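Histidine triad (HIT) protein (Clostridium difficile, PDB 4EGU) binds guanosine monophosphate and a zinc ion and, as a histidine triad family member, probably hydrolyses phosphate bonds in nucleotides. Local coordinates at residues Tyr22-Val27 against Val63-Val68; Leu28-Leu33 against His40-Pro45; Val86-Gly91 against Lys99-His104. All coordinates share one frame; numbering follows the deposited sequence. Where two conformers were deposited one is given.

Contact 1. Residues Tyr22-Val27 against Val63-Val68; sequences YEDDRV and VSHIHV
At the edge of the five-stranded antiparallel sheet of this HIT fold, the turn joining strands 20-23 and 27-31 is tied to helix 61-77, with an Asx turn at its heart. The hydrogen bonds centre on Asp24. Its chi1 of 67° puts CG between the backbone N and the carbonyl carbon, so the carboxylate can fold back over its turn. OD1 accepts from two backbone amides, those of Arg26 and Val27, and a short acid suits this place because its oxygen lies within reach of both N-H groups. OD2 faces the helix: it receives NE2 of His65 at 2.7 Å on its syn lone pair, in the plane of the imidazole, the two flat groups meeting tip to tip and nearly coplanar, 16° apart. Tyr22 OH donates to the same OD2 from above the carboxylate plane. Four donors thus fix the carboxylate. It probably favours a charged imidazole, while the nearby Arg26 guanidinium would oppose one, so the charge stays open.

Apolar contacts lie beside this polar knot. Val27 slides past His65 so that CG2 touches ring atom CD2 at the edge, and the same methyl meets CG1 of Ile66 at 4.1 Å; the compact, branched side chain can put this one methyl against both. Val43 of the next strand packs against both Val27 and Ile66.

Arg26 lies at the margin of the contact, beside His65. Its chain bends at chi3, laying the guanidinium at 12° to the imidazole plane, and NH1 comes to rest 3.6 Å from CB of His65.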
loop_
_atom_site.group_PDB
_atom_site.type_symbol
_atom_site.label_atom_id
_atom_site.label_comp_id
_atom_site.label_asym_id
_atom_site.label_seq_id
_atom_site.Cartn_x
_atom_site.Cartn_y
_atom_site.Cartn_z
ATOM N N TYR A 22 -2.883 15.513 8.724
ATOM C CA TYR A 22 -2.980 16.133 7.414
ATOM C C TYR A 22 -4.434 16.399 7.107
ATOM O O TYR A 22 -5.298 15.574 7.436
ATOM C CB TYR A 22 -2.416 15.196 6.340
ATOM C CG TYR A 22 -2.514 15.746 4.937
ATOM C CD1 TYR A 22 -1.459 16.467 4.389
ATOM C CD2 TYR A 22 -3.654 15.582 4.172
ATOM C CE1 TYR A 22 -1.538 16.980 3.115
ATOM C CE2 TYR A 22 -3.746 16.113 2.888
ATOM C CZ TYR A 22 -2.670 16.823 2.369
ATOM O OH TYR A 22 -2.688 17.355 1.099
ATOM N N GLU A 23 -4.726 17.487 6.417
ATOM C CA GLU A 23 -6.040 17.660 5.833
ATOM C C GLU A 23 -5.956 18.559 4.612
ATOM O O GLU A 23 -5.304 19.617 4.644
ATOM C CB GLU A 23 -7.048 18.234 6.837
ATOM C CG GLU A 23 -8.499 18.129 6.349
ATOM C CD GLU A 23 -9.533 18.672 7.323
ATOM O OE1 GLU A 23 -9.150 19.134 8.415
ATOM O OE2 GLU A 23 -10.734 18.646 6.975
ATOM N N ASP A 24 -6.673 18.178 3.569
ATOM C CA ASP A 24 -6.967 19.047 2.442
ATOM C C ASP A 24 -8.438 18.837 2.068
ATOM O O ASP A 24 -9.220 18.294 2.872
ATOM C CB ASP A 24 -5.963 18.860 1.279
ATOM C CG ASP A 24 -6.038 17.493 0.596
ATOM O OD1 ASP A 24 -7.032 16.776 0.748
ATOM O OD2 ASP A 24 -5.054 17.165 -0.126
ATOM N N ASP A 25 -8.842 19.288 0.885
ATOM C CA ASP A 25 -10.237 19.175 0.484
ATOM C C ASP A 25 -10.712 17.752 0.241
ATOM O O ASP A 25 -11.913 17.528 0.200
ATOM C CB ASP A 25 -10.519 20.009 -0.768
ATOM C CG ASP A 25 -9.718 19.565 -1.991
ATOM O OD1 ASP A 25 -8.618 19.001 -1.848
ATOM O OD2 ASP A 25 -10.201 19.806 -3.119
ATOM N N ARG A 26 -9.797 16.799 0.093
ATOM C CA ARG A 26 -10.054 15.427 -0.389
ATOM C C ARG A 26 -9.686 14.333 0.599
ATOM O O ARG A 26 -10.217 13.237 0.496
ATOM C CB ARG A 26 -9.223 15.113 -1.647
ATOM C CG ARG A 26 -9.707 15.747 -2.931
ATOM C CD ARG A 26 -8.808 15.358 -4.107
ATOM N NE ARG A 26 -9.088 14.013 -4.600
ATOM C CZ ARG A 26 -8.313 13.347 -5.452
ATOM N NH1 ARG A 26 -7.195 13.894 -5.907
ATOM N NH2 ARG A 26 -8.655 12.129 -5.849
ATOM N N VAL A 27 -8.683 14.581 1.443
ATOM C CA VAL A 27 -8.032 13.556 2.251
ATOM C C VAL A 27 -7.803 14.108 3.640
ATOM O O VAL A 27 -7.510 15.289 3.827
ATOM C CB VAL A 27 -6.682 13.131 1.594
ATOM C CG1 VAL A 27 -5.808 12.350 2.563
ATOM C CG2 VAL A 27 -6.930 12.301 0.328
ATOM N N VAL A 63 -5.952 7.048 -4.901
ATOM C CA VAL A 63 -4.825 6.316 -4.316
ATOM C C VAL A 63 -3.497 7.049 -4.586
ATOM O O VAL A 63 -2.632 7.100 -3.706
ATOM C CB VAL A 63 -4.810 4.851 -4.794
ATOM C CG1 VAL A 63 -3.585 4.119 -4.270
ATOM C CG2 VAL A 63 -6.083 4.147 -4.336
ATOM N N SER A 64 -3.314 7.626 -5.767
ATOM C CA SER A 64 -2.114 8.403 -6.019
ATOM C C SER A 64 -2.072 9.637 -5.100
ATOM O O SER A 64 -1.017 9.946 -4.547
ATOM C CB SER A 64 -1.948 8.749 -7.482
ATOM O OG SER A 64 -3.010 9.476 -7.941
ATOM N N HIS A 65 -3.214 10.300 -4.917
ATOM C CA HIS A 65 -3.215 11.450 -4.040
ATOM C C HIS A 65 -2.883 11.040 -2.595
ATOM O O HIS A 65 -2.103 11.734 -1.927
ATOM C CB HIS A 65 -4.520 12.220 -4.110
ATOM C CG HIS A 65 -4.442 13.514 -3.370
ATOM N ND1 HIS A 65 -3.509 14.496 -3.649
ATOM C CD2 HIS A 65 -5.142 13.956 -2.305
ATOM C CE1 HIS A 65 -3.677 15.505 -2.810
ATOM N NE2 HIS A 65 -4.671 15.205 -1.991
ATOM N N ILE A 66 -3.441 9.927 -2.137
ATOM C CA ILE A 66 -3.094 9.415 -0.830
ATOM C C ILE A 66 -1.588 9.201 -0.699
ATOM O O ILE A 66 -1.013 9.487 0.347
ATOM C CB ILE A 66 -3.903 8.143 -0.545
ATOM C CG1 ILE A 66 -5.359 8.520 -0.207
ATOM C CG2 ILE A 66 -3.269 7.282 0.535
ATOM C CD1 ILE A 66 -6.312 7.320 -0.146
ATOM N N HIS A 67 -0.949 8.675 -1.746
ATOM C CA HIS A 67 0.495 8.441 -1.701
ATOM C C HIS A 67 1.327 9.730 -1.720
ATOM O O HIS A 67 2.365 9.780 -1.068
ATOM C CB HIS A 67 0.920 7.465 -2.781
ATOM C CG HIS A 67 0.625 6.034 -2.413
ATOM N ND1 HIS A 67 -0.632 5.481 -2.407
ATOM C CD2 HIS A 67 1.448 5.052 -1.966
ATOM C CE1 HIS A 67 -0.548 4.218 -1.989
ATOM N NE2 HIS A 67 0.706 3.931 -1.719
ATOM N N VAL A 68 0.886 10.767 -2.438
ATOM C CA VAL A 68 1.534 12.068 -2.310
ATOM C C VAL A 68 1.451 12.544 -0.846
ATOM O O VAL A 68 2.436 13.038 -0.295
ATOM C CB VAL A 68 0.919 13.096 -3.277
ATOM C CG1 VAL A 68 1.422 14.506 -2.946
ATOM C CG2 VAL A 68 1.249 12.709 -4.710
#

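Contact 2. Residues Leu28-Leu33 against His40-Pro45; sequences LAFNDL and HILVVP. With 5GP (guanosine-5'-monophosphate), chain C.
Asp32 and His40 face one another where the hairpin of strands 27-31 and 39-45 opens toward its turn. CB of Asp32 sits over the centre of the imidazole, 3.6 Å from the ring centroid, in a CH-pi contact. With CG anti to the backbone N (chi1 -166°), the carboxylate reaches the ribose of GMP while OD2 still stands over the imidazole face near NE2; O3' donates to OD2 at 2.6 Å and O2' lies equally close to OD1. An acid suits this place because its two oxygens can match the two vicinal hydroxyls. His40 turns its NE2 to ND1 of His104, linking the hairpin to strand 103-107.

Phe30 and Leu42, a hydrogen-bonded pair, cross obliquely on the nucleotide side of the sheet. Chi1 of 55° puts the Phe30 ring in the crowded position between N and carbonyl carbon, which brings it under Leu42 CB, seated toward the rim of one face, 4.2 Å from the centroid, while Leu42 CD1 reaches CE2 at 3.6 Å. Guanine N2 lies at the ring's edge and donates to O of Asn31 at 2.9 Å. Val44 crosses Phe30 nearly at right angles, its CG1 against CE1. On the sheet face of Ala29 and Val43, the small Ala29 CB meets Val43 CG2; Ile41 CG2 also touches it.

Paired backbone bonds at Leu28-Val44 and Phe30-Leu42 set this register, and Asp32 N to His40 O, 2.9 Å and almost straight (179°), extends it into the loop. Together they form an antiparallel beta hairpin that builds the base and ribose side of the HIT nucleotide pocket.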
loop_
_atom_site.group_PDB
_atom_site.type_symbol
_atom_site.label_atom_id
_atom_site.label_comp_id
_atom_site.label_asym_id
_atom_site.label_seq_id
_atom_site.Cartn_x
_atom_site.Cartn_y
_atom_site.Cartn_z
ATOM N N LEU A 28 -7.918 13.232 4.627
ATOM C CA LEU A 28 -7.570 13.504 6.003
ATOM C C LEU A 28 -6.626 12.391 6.463
ATOM O O LEU A 28 -6.804 11.234 6.123
ATOM C CB LEU A 28 -8.816 13.501 6.925
ATOM C CG LEU A 28 -8.629 13.693 8.435
ATOM C CD1 LEU A 28 -8.285 15.127 8.781
ATOM C CD2 LEU A 28 -9.891 13.273 9.139
ATOM N N ALA A 29 -5.643 12.744 7.275
ATOM C CA ALA A 29 -4.824 11.752 7.959
ATOM C C ALA A 29 -4.855 12.035 9.440
ATOM O O ALA A 29 -4.862 13.207 9.852
ATOM C CB ALA A 29 -3.384 11.732 7.460
ATOM N N PHE A 30 -4.871 10.986 10.249
ATOM C CA PHE A 30 -5.014 11.123 11.675
ATOM C C PHE A 30 -4.331 9.947 12.361
ATOM O O PHE A 30 -4.127 8.896 11.768
ATOM C CB PHE A 30 -6.517 11.264 12.077
ATOM C CG PHE A 30 -7.416 10.141 11.566
ATOM C CD1 PHE A 30 -7.938 10.137 10.275
ATOM C CD2 PHE A 30 -7.710 9.059 12.382
ATOM C CE1 PHE A 30 -8.736 9.087 9.823
ATOM C CE2 PHE A 30 -8.517 8.020 11.939
ATOM C CZ PHE A 30 -9.019 8.031 10.656
ATOM N N ASN A 31 -3.972 10.107 13.620
ATOM C CA ASN A 31 -3.306 9.010 14.307
ATOM C C ASN A 31 -4.248 7.861 14.591
ATOM O O ASN A 31 -5.408 8.067 14.949
ATOM C CB ASN A 31 -2.708 9.508 15.602
ATOM C CG ASN A 31 -1.535 10.429 15.379
ATOM O OD1 ASN A 31 -0.778 10.302 14.404
ATOM N ND2 ASN A 31 -1.345 11.333 16.309
ATOM N N ASP A 32 -3.725 6.654 14.482
ATOM C CA ASP A 32 -4.501 5.486 14.831
ATOM C C ASP A 32 -4.741 5.502 16.339
ATOM O O ASP A 32 -3.824 5.799 17.078
ATOM C CB ASP A 32 -3.735 4.239 14.431
ATOM C CG ASP A 32 -4.598 3.002 14.436
ATOM O OD1 ASP A 32 -4.941 2.541 15.537
ATOM O OD2 ASP A 32 -4.922 2.501 13.349
ATOM N N LEU A 33 -5.953 5.148 16.768
ATOM C CA LEU A 33 -6.293 5.093 18.191
ATOM C C LEU A 33 -5.467 4.049 18.949
ATOM O O LEU A 33 -5.228 4.198 20.147
ATOM C CB LEU A 33 -7.781 4.777 18.345
ATOM C CG LEU A 33 -8.336 4.701 19.769
ATOM C CD1 LEU A 33 -8.055 5.978 20.543
ATOM C CD2 LEU A 33 -9.809 4.431 19.700
ATOM N N HIS A 40 1.911 5.842 13.668
ATOM C CA HIS A 40 0.906 4.941 13.126
ATOM C C HIS A 40 -0.245 5.842 12.703
ATOM O O HIS A 40 -1.034 6.314 13.532
ATOM C CB HIS A 40 0.461 3.884 14.114
ATOM C CG HIS A 40 -0.468 2.890 13.496
ATOM N ND1 HIS A 40 -0.858 1.744 14.140
ATOM C CD2 HIS A 40 -1.069 2.868 12.282
ATOM C CE1 HIS A 40 -1.672 1.067 13.353
ATOM N NE2 HIS A 40 -1.817 1.727 12.221
ATOM N N ILE A 41 -0.258 6.150 11.410
ATOM C CA ILE A 41 -1.113 7.174 10.847
ATOM C C ILE A 41 -2.062 6.529 9.845
ATOM O O ILE A 41 -1.647 5.692 9.057
ATOM C CB ILE A 41 -0.238 8.256 10.172
ATOM C CG1 ILE A 41 0.633 8.961 11.215
ATOM C CG2 ILE A 41 -1.100 9.252 9.408
ATOM C CD1 ILE A 41 1.833 9.700 10.628
ATOM N N LEU A 42 -3.327 6.929 9.895
ATOM C CA LEU A 42 -4.333 6.488 8.933
ATOM C C LEU A 42 -4.561 7.620 7.938
ATOM O O LEU A 42 -4.797 8.756 8.334
ATOM C CB LEU A 42 -5.643 6.175 9.642
ATOM C CG LEU A 42 -5.583 4.959 10.537
ATOM C CD1 LEU A 42 -6.713 4.933 11.547
ATOM C CD2 LEU A 42 -5.683 3.710 9.667
ATOM N N VAL A 43 -4.521 7.288 6.647
ATOM C CA VAL A 43 -4.769 8.249 5.591
ATOM C C VAL A 43 -6.034 7.824 4.869
ATOM O O VAL A 43 -6.112 6.690 4.387
ATOM C CB VAL A 43 -3.590 8.341 4.590
ATOM C CG1 VAL A 43 -3.821 9.486 3.633
ATOM C CG2 VAL A 43 -2.266 8.535 5.327
ATOM N N VAL A 44 -7.047 8.690 4.830
ATOM C CA VAL A 44 -8.366 8.316 4.288
ATOM C C VAL A 44 -8.904 9.374 3.347
ATOM O O VAL A 44 -8.715 10.578 3.584
ATOM C CB VAL A 44 -9.451 8.067 5.344
ATOM C CG1 VAL A 44 -8.925 7.142 6.401
ATOM C CG2 VAL A 44 -9.956 9.378 5.971
ATOM N N PRO A 45 -9.600 8.942 2.290
ATOM C CA PRO A 45 -10.370 9.914 1.535
ATOM C C PRO A 45 -11.534 10.373 2.385
ATOM O O PRO A 45 -12.082 9.614 3.175
ATOM C CB PRO A 45 -10.877 9.111 0.328
ATOM C CG PRO A 45 -10.968 7.720 0.835
ATOM C CD PRO A 45 -9.912 7.564 1.868
HETATM P P 5GP C . -8.173 -1.969 9.834
HETATM O O1P 5GP C . -7.777 -3.143 10.702
HETATM O O2P 5GP C . -9.634 -1.869 9.493
HETATM O O3P 5GP C . -7.357 -1.936 8.612
HETATM O "O5'" 5GP C . -7.693 -0.655 10.547
HETATM C "C5'" 5GP C . -8.607 0.148 11.255
HETATM C "C4'" 5GP C . -7.879 0.960 12.264
HETATM O "O4'" 5GP C . -8.768 1.957 12.775
HETATM C "C3'" 5GP C . -7.372 0.166 13.469
HETATM O "O3'" 5GP C . -5.942 0.164 13.486
HETATM C "C2'" 5GP C . -7.934 0.939 14.686
HETATM O "O2'" 5GP C . -7.039 1.099 15.770
HETATM C "C1'" 5GP C . -8.362 2.279 14.071
HETATM N N9 5GP C . -9.489 2.921 14.732
HETATM C C8 5GP C . -10.672 2.328 14.981
HETATM N N7 5GP C . -11.514 3.206 15.558
HETATM C C5 5GP C . -10.850 4.376 15.657
HETATM C C6 5GP C . -11.211 5.614 16.167
HETATM O O6 5GP C . -12.344 5.860 16.680
HETATM N N1 5GP C . -10.265 6.563 16.077
HETATM C C2 5GP C . -9.034 6.357 15.541
HETATM N N2 5GP C . -8.184 7.395 15.523
HETATM N N3 5GP C . -8.638 5.173 15.049
HETATM C C4 5GP C . -9.568 4.194 15.115
HETATM O O HOH W 1 1.166 8.234 15.059
HETATM O O HOH W 2 -1.144 6.689 16.613
#

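Contact 3. Residues Val86-Gly91 against Lys99-His104; sequences VINNCG and KHLHYH. With ZN (zinc ion), chain D; 5GP (guanosine-5'-monophosphate), chain C.
The Tyr103 ring carries CB of Asn88 over one face, 4.0 Å from its centroid, and has CG1 of Val86 at its edge; the imidazoles of His102 and His104 instead turn their edges to the phosphate of GMP. These histidines belong to the histidine triad motif, His100 to His104, which leads into strand 103-107 beside strand 84-90. The two strands pair antiparallel at Ile87 and His104 through a hydrogen bond each way. Next to this pair, Asn88, its CG anti to the backbone N, swings ND2 across to O of His102, 2.9 Å away, in a bent side-chain bond, and a water bridges Asn89 N to the same carbonyl.

His102, the predicted site of the nucleotidyl-histidine intermediate, is held by both ring nitrogens. ND1 donates to the carbonyl O of His100 at 2.7 Å, nearly straight, and this fixes the ring's rotation and points NE2 at the phosphate. That carbonyl would also be expected to stabilise positive charge on the ring. His100 serves a different end: ND1 binds the zinc ion at 2.1 Å, with Cys6, Cys9 and His48 completing the site, while NE2 hydrogen-bonds to O of Pro45.

Beyond strand 84-90 the sheet continues into the second subunit, whose Arg85 holds OD1 of Asn89, consistent with fixing the flip of the amide so that ND2 is directed at the nucleotide. A single phosphate oxygen, O3P, collects three donors: His102 NE2 at 2.6 Å, and Asn89 ND2 and His104 NE2, each at 3.0 Å.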
loop_
_atom_site.group_PDB
_atom_site.type_symbol
_atom_site.label_atom_id
_atom_site.label_comp_id
_atom_site.label_asym_id
_atom_site.label_seq_id
_atom_site.Cartn_x
_atom_site.Cartn_y
_atom_site.Cartn_z
ATOM N N VAL A 86 3.681 1.102 4.234
ATOM C CA VAL A 86 2.321 1.482 3.844
ATOM C C VAL A 86 1.510 0.189 3.682
ATOM O O VAL A 86 1.942 -0.724 2.990
ATOM C CB VAL A 86 2.347 2.257 2.534
ATOM C CG1 VAL A 86 0.936 2.583 2.047
ATOM C CG2 VAL A 86 3.194 3.516 2.659
ATOM N N ILE A 87 0.345 0.126 4.317
ATOM C CA ILE A 87 -0.493 -1.065 4.298
ATOM C C ILE A 87 -1.942 -0.688 3.975
ATOM O O ILE A 87 -2.517 0.225 4.579
ATOM C CB ILE A 87 -0.457 -1.820 5.639
ATOM C CG1 ILE A 87 0.981 -2.094 6.094
ATOM C CG2 ILE A 87 -1.248 -3.131 5.499
ATOM C CD1 ILE A 87 1.447 -1.132 7.151
ATOM N N ASN A 88 -2.538 -1.445 3.052
ATOM C CA ASN A 88 -3.983 -1.449 2.862
ATOM C C ASN A 88 -4.504 -2.858 3.122
ATOM O O ASN A 88 -3.981 -3.829 2.570
ATOM C CB ASN A 88 -4.394 -1.012 1.448
ATOM C CG ASN A 88 -5.902 -1.021 1.288
ATOM O OD1 ASN A 88 -6.482 -1.987 0.795
ATOM N ND2 ASN A 88 -6.545 0.031 1.728
ATOM N N ASN A 89 -5.534 -2.942 3.941
ATOM C CA ASN A 89 -6.229 -4.182 4.239
ATOM C C ASN A 89 -7.576 -4.171 3.523
ATOM O O ASN A 89 -8.395 -3.286 3.748
ATOM C CB ASN A 89 -6.466 -4.271 5.749
ATOM C CG ASN A 89 -5.191 -4.354 6.548
ATOM O OD1 ASN A 89 -4.176 -4.874 6.093
ATOM N ND2 ASN A 89 -5.227 -3.817 7.753
ATOM N N CYS A 90 -7.799 -5.167 2.667
ATOM C CA CYS A 90 -9.000 -5.211 1.849
ATOM C C CYS A 90 -9.817 -6.460 2.159
ATOM O O CYS A 90 -9.410 -7.575 1.879
ATOM C CB CYS A 90 -8.627 -5.185 0.367
ATOM S SG CYS A 90 -10.084 -5.051 -0.720
ATOM N N GLY A 91 -10.983 -6.267 2.751
ATOM C CA GLY A 91 -11.847 -7.381 3.041
ATOM C C GLY A 91 -11.419 -8.220 4.219
ATOM O O GLY A 91 -10.439 -7.947 4.913
ATOM N N LYS A 99 -14.645 -0.419 7.285
ATOM C CA LYS A 99 -14.940 -0.547 5.863
ATOM C C LYS A 99 -15.108 0.838 5.225
ATOM O O LYS A 99 -16.160 1.186 4.670
ATOM C CB LYS A 99 -16.160 -1.459 5.653
ATOM C CG LYS A 99 -15.901 -2.906 6.062
ATOM C CD LYS A 99 -17.144 -3.758 5.858
ATOM C CE LYS A 99 -16.944 -5.193 6.324
ATOM N NZ LYS A 99 -18.173 -6.023 6.138
ATOM N N HIS A 100 -14.019 1.597 5.290
ATOM C CA HIS A 100 -13.872 2.897 4.642
ATOM C C HIS A 100 -12.412 2.940 4.211
ATOM O O HIS A 100 -11.539 2.830 5.074
ATOM C CB HIS A 100 -14.181 4.041 5.623
ATOM C CG HIS A 100 -14.029 5.418 5.065
ATOM N ND1 HIS A 100 -15.070 6.334 5.082
ATOM C CD2 HIS A 100 -12.943 6.063 4.579
ATOM C CE1 HIS A 100 -14.621 7.475 4.596
ATOM N NE2 HIS A 100 -13.337 7.341 4.294
ATOM N N LEU A 101 -12.144 3.088 2.909
ATOM C CA LEU A 101 -10.778 3.056 2.382
ATOM C C LEU A 101 -9.813 3.806 3.283
ATOM O O LEU A 101 -9.987 4.993 3.588
ATOM C CB LEU A 101 -10.690 3.680 0.993
ATOM C CG LEU A 101 -9.342 3.490 0.285
ATOM C CD1 LEU A 101 -9.182 2.044 -0.210
ATOM C CD2 LEU A 101 -9.182 4.474 -0.824
ATOM N N HIS A 102 -8.730 3.149 3.642
ATOM C CA HIS A 102 -7.696 3.773 4.452
ATOM C C HIS A 102 -6.376 3.089 4.223
ATOM O O HIS A 102 -6.323 1.883 3.991
ATOM C CB HIS A 102 -8.068 3.680 5.978
ATOM C CG HIS A 102 -8.252 2.280 6.494
ATOM N ND1 HIS A 102 -9.454 1.638 6.373
ATOM C CD2 HIS A 102 -7.425 1.413 7.137
ATOM C CE1 HIS A 102 -9.369 0.424 6.901
ATOM N NE2 HIS A 102 -8.149 0.268 7.381
ATOM N N TYR A 103 -5.314 3.862 4.348
ATOM C CA TYR A 103 -3.965 3.357 4.325
ATOM C C TYR A 103 -3.328 3.604 5.675
ATOM O O TYR A 103 -3.437 4.684 6.234
ATOM C CB TYR A 103 -3.141 4.037 3.213
ATOM C CG TYR A 103 -3.493 3.493 1.856
ATOM C CD1 TYR A 103 -4.695 3.770 1.236
ATOM C CD2 TYR A 103 -2.642 2.606 1.222
ATOM C CE1 TYR A 103 -5.012 3.195 -0.004
ATOM C CE2 TYR A 103 -2.946 2.034 -0.018
ATOM C CZ TYR A 103 -4.129 2.332 -0.613
ATOM O OH TYR A 103 -4.472 1.760 -1.807
ATOM N N HIS A 104 -2.641 2.592 6.177
ATOM C CA HIS A 104 -1.813 2.716 7.368
ATOM C C HIS A 104 -0.403 3.113 6.965
ATOM O O HIS A 104 0.174 2.501 6.064
ATOM C CB HIS A 104 -1.701 1.374 8.090
ATOM C CG HIS A 104 -2.979 0.781 8.570
ATOM N ND1 HIS A 104 -3.368 0.869 9.889
ATOM C CD2 HIS A 104 -3.890 -0.007 7.929
ATOM C CE1 HIS A 104 -4.509 0.211 10.017
ATOM N NE2 HIS A 104 -4.841 -0.334 8.854
HETATM ZN ZN ZN D . -17.064 6.014 5.609
HETATM P P 5GP C . -8.173 -1.969 9.834
HETATM O O1P 5GP C . -7.777 -3.143 10.702
HETATM O O2P 5GP C . -9.634 -1.869 9.493
HETATM O O3P 5GP C . -7.357 -1.936 8.612
HETATM O "O5'" 5GP C . -7.693 -0.655 10.547
HETATM C "C5'" 5GP C . -8.607 0.148 11.255
HETATM C "C4'" 5GP C . -7.879 0.960 12.264
HETATM O "O4'" 5GP C . -8.768 1.957 12.775
HETATM C "C3'" 5GP C . -7.372 0.166 13.469
HETATM O "O3'" 5GP C . -5.942 0.164 13.486
HETATM C "C2'" 5GP C . -7.934 0.939 14.686
HETATM O "O2'" 5GP C . -7.039 1.099 15.770
HETATM C "C1'" 5GP C . -8.362 2.279 14.071
HETATM N N9 5GP C . -9.489 2.921 14.732
HETATM C C8 5GP C . -10.672 2.328 14.981
HETATM N N7 5GP C . -11.514 3.206 15.558
HETATM C C5 5GP C . -10.850 4.376 15.657
HETATM C C6 5GP C . -11.211 5.614 16.167
HETATM O O6 5GP C . -12.344 5.860 16.680
HETATM N N1 5GP C . -10.265 6.563 16.077
HETATM C C2 5GP C . -9.034 6.357 15.541
HETATM N N2 5GP C . -8.184 7.395 15.523
HETATM N N3 5GP C . -8.638 5.173 15.049
HETATM C C4 5GP C . -9.568 4.194 15.115
HETATM O O HOH W 3 -6.870 -0.737 4.961
#

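Overall arrangement
All three contacts share one antiparallel sheet, ordered 20-23, 27-31, 39-45, 103-107, 84-90, so they follow each other across it. Contacts 1 and 2 have centres about 11 Å apart, as do contacts 2 and 3; contacts 1 and 3 are about 14 Å apart. Along the chain, contact 2 falls between the two segments of contact 1, and contact 3 comes after both. Helix 61-77 packs on one side of the sheet, bringing Ile66 and His67 of contact 1 against Tyr103 of contact 3. The one sheet carries the nucleotide site, contact 2 at base and ribose, contact 3 at the phosphate, and through strand 84-90 runs on into the second subunit, which contact 1 also touches.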